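Local coordinates for protein DNA polymerase III beta subunit (Streptococcus pyogenes, PDB 2AVT) that probably encircles DNA as a ring-shaped dimer and tethers the replicative polymerase to its template, allowing long uninterrupted synthesis, at residues 157-162 against 248-253. Numbering follows the deposited sequence.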
loop_
_atom_site.group_PDB
_atom_site.type_symbol
_atom_site.label_atom_id
_atom_site.label_comp_id
_atom_site.label_asym_id
_atom_site.label_seq_id
_atom_site.Cartn_x
_atom_site.Cartn_y
_atom_site.Cartn_z
ATOM N N GLU A 157 -13.769 -4.155 -22.046
ATOM C CA GLU A 157 -13.277 -5.081 -23.059
ATOM C C GLU A 157 -14.270 -5.270 -24.197
ATOM O O GLU A 157 -13.902 -5.749 -25.270
ATOM C CB GLU A 157 -12.956 -6.441 -22.428
ATOM C CG GLU A 157 -11.669 -6.462 -21.618
ATOM C CD GLU A 157 -10.460 -6.092 -22.458
ATOM O OE1 GLU A 157 -10.278 -6.708 -23.527
ATOM O OE2 GLU A 157 -9.695 -5.190 -22.052
ATOM N N SER A 158 -15.523 -4.893 -23.964
ATOM C CA SER A 158 -16.557 -5.030 -24.985
ATOM C C SER A 158 -16.057 -4.488 -26.321
ATOM O O SER A 158 -16.339 -5.057 -27.375
ATOM C CB SER A 158 -17.827 -4.285 -24.560
ATOM O OG SER A 158 -17.577 -2.903 -24.380
ATOM N N ARG A 159 -15.314 -3.385 -26.271
ATOM C CA ARG A 159 -14.764 -2.784 -27.484
ATOM C C ARG A 159 -13.265 -2.564 -27.314
ATOM O O ARG A 159 -12.832 -1.568 -26.733
ATOM C CB ARG A 159 -15.444 -1.446 -27.787
ATOM C CG ARG A 159 -15.176 -0.931 -29.200
ATOM C CD ARG A 159 -15.775 0.456 -29.427
ATOM N NE ARG A 159 -15.740 0.840 -30.836
ATOM C CZ ARG A 159 -16.139 2.020 -31.303
ATOM N NH1 ARG A 159 -16.602 2.946 -30.475
ATOM N NH2 ARG A 159 -16.084 2.270 -32.604
ATOM N N PRO A 160 -12.458 -3.500 -27.831
ATOM C CA PRO A 160 -10.992 -3.503 -27.788
ATOM C C PRO A 160 -10.315 -2.191 -28.197
ATOM O O PRO A 160 -9.570 -1.603 -27.418
ATOM C CB PRO A 160 -10.628 -4.651 -28.728
ATOM C CG PRO A 160 -11.758 -5.606 -28.524
ATOM C CD PRO A 160 -12.960 -4.686 -28.547
ATOM N N ILE A 161 -10.578 -1.740 -29.422
ATOM C CA ILE A 161 -9.972 -0.516 -29.938
ATOM C C ILE A 161 -9.991 0.698 -29.011
ATOM O O ILE A 161 -9.027 1.459 -28.985
ATOM C CB ILE A 161 -10.591 -0.118 -31.305
ATOM C CG1 ILE A 161 -12.116 -0.127 -31.227
ATOM C CG2 ILE A 161 -10.105 -1.063 -32.389
ATOM C CD1 ILE A 161 -12.696 1.093 -30.564
ATOM N N LEU A 162 -11.066 0.890 -28.248
ATOM C CA LEU A 162 -11.141 2.032 -27.341
ATOM C C LEU A 162 -10.250 1.856 -26.118
ATOM O O LEU A 162 -10.030 2.796 -25.355
ATOM C CB LEU A 162 -12.578 2.267 -26.871
ATOM C CG LEU A 162 -13.591 2.829 -27.872
ATOM C CD1 LEU A 162 -14.787 3.369 -27.103
ATOM C CD2 LEU A 162 -12.961 3.948 -28.695
ATOM N N ASN A 248 -10.251 -0.866 -36.849
ATOM C CA ASN A 248 -10.419 0.503 -37.309
ATOM C C ASN A 248 -10.751 1.388 -36.111
ATOM O O ASN A 248 -11.814 1.240 -35.513
ATOM C CB ASN A 248 -11.579 0.551 -38.306
ATOM C CG ASN A 248 -11.518 -0.569 -39.324
ATOM O OD1 ASN A 248 -10.820 -0.471 -40.332
ATOM N ND2 ASN A 248 -12.241 -1.651 -39.054
ATOM N N TYR A 249 -9.859 2.302 -35.753
ATOM C CA TYR A 249 -10.135 3.188 -34.628
ATOM C C TYR A 249 -11.191 4.184 -35.105
ATOM O O TYR A 249 -11.183 4.585 -36.267
ATOM C CB TYR A 249 -8.868 3.937 -34.206
ATOM C CG TYR A 249 -8.992 4.605 -32.857
ATOM C CD1 TYR A 249 -8.896 3.866 -31.682
ATOM C CD2 TYR A 249 -9.253 5.962 -32.758
ATOM C CE1 TYR A 249 -9.059 4.464 -30.447
ATOM C CE2 TYR A 249 -9.420 6.568 -31.532
ATOM C CZ TYR A 249 -9.322 5.815 -30.379
ATOM O OH TYR A 249 -9.498 6.424 -29.161
ATOM N N PRO A 250 -12.118 4.589 -34.224
ATOM C CA PRO A 250 -13.161 5.539 -34.620
ATOM C C PRO A 250 -12.634 6.890 -35.101
ATOM O O PRO A 250 -11.525 7.299 -34.755
ATOM C CB PRO A 250 -14.018 5.658 -33.358
ATOM C CG PRO A 250 -13.046 5.377 -32.254
ATOM C CD PRO A 250 -12.264 4.215 -32.808
ATOM N N ASP A 251 -13.439 7.565 -35.917
ATOM C CA ASP A 251 -13.084 8.875 -36.451
ATOM C C ASP A 251 -13.247 9.879 -35.318
ATOM O O ASP A 251 -14.360 10.297 -35.004
ATOM C CB ASP A 251 -14.020 9.245 -37.603
ATOM C CG ASP A 251 -13.653 10.563 -38.252
ATOM O OD1 ASP A 251 -13.316 11.518 -37.520
ATOM O OD2 ASP A 251 -13.716 10.646 -39.498
ATOM N N THR A 252 -12.134 10.266 -34.708
ATOM C CA THR A 252 -12.168 11.199 -33.594
ATOM C C THR A 252 -11.967 12.662 -34.004
ATOM O O THR A 252 -12.303 13.573 -33.252
ATOM C CB THR A 252 -11.115 10.799 -32.535
ATOM O OG1 THR A 252 -11.230 11.659 -31.398
ATOM C CG2 THR A 252 -9.716 10.895 -33.111
ATOM N N ASP A 253 -11.415 12.893 -35.192
ATOM C CA ASP A 253 -11.216 14.264 -35.654
ATOM C C ASP A 253 -12.588 14.917 -35.779
ATOM O O ASP A 253 -12.764 16.096 -35.471
ATOM C CB ASP A 253 -10.518 14.293 -37.018
ATOM C CG ASP A 253 -9.129 13.693 -36.977
ATOM O OD1 ASP A 253 -8.399 13.961 -36.003
ATOM O OD2 ASP A 253 -8.760 12.964 -37.924
HETATM O O HOH W 1 -8.995 5.129 -26.875
#
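P250 meets I161, L162 and R159; with the first two, and with Y249 beside it, the packing is apolar. I161 meets P250 tip to tip, CD1 of I161 3.9 Å from CD of P250. A chi1 of 50° puts I161 CG1 between the backbone N and the carbonyl carbon, and CD1 beyond it meets the proline. L162 approaches the proline obliquely, and L162 CD2 lies 3.8 Å from P250 CG. The same methyl touches the tyrosine, with L162 CD2 4.3 Å from Y249 CE1. P250 CD lies over one face of the Y249 ring, offset toward the rim.

R159 makes a separate van der Waals contact. Its chain is extended, with CG anti to the backbone N (chi1 -166°), and R159 NH2 comes to 4.0 Å from P250 CB.

The polar part involves Y249. I161 O lies at the ring edge, in its plane, 3.3 Å from Y249 CE1. This edge is weakly positive, so the approach is probably favourable. Direct hydrogen bonds between the segments are absent. A water bridges them instead, its O hydrogen-bonded to L162 O (3.0 Å) and to Y249 OH (2.7 Å).

In this family, a peptide-binding groove lies between the central and C-terminal domains. The L162-P250 contact is consistent with part of its wall, as in relatives.

Segment 157-162 belongs to the loop between helix 139-149 and strand 164-170. Segment 248-253 lies in the connection from strand 238-243 to strand 262-267. Strand 174-180 supports both: L162 and Y249 each touch T180, and Y249 also touches V178. The Y249 ring meets H166 of strand 164-170.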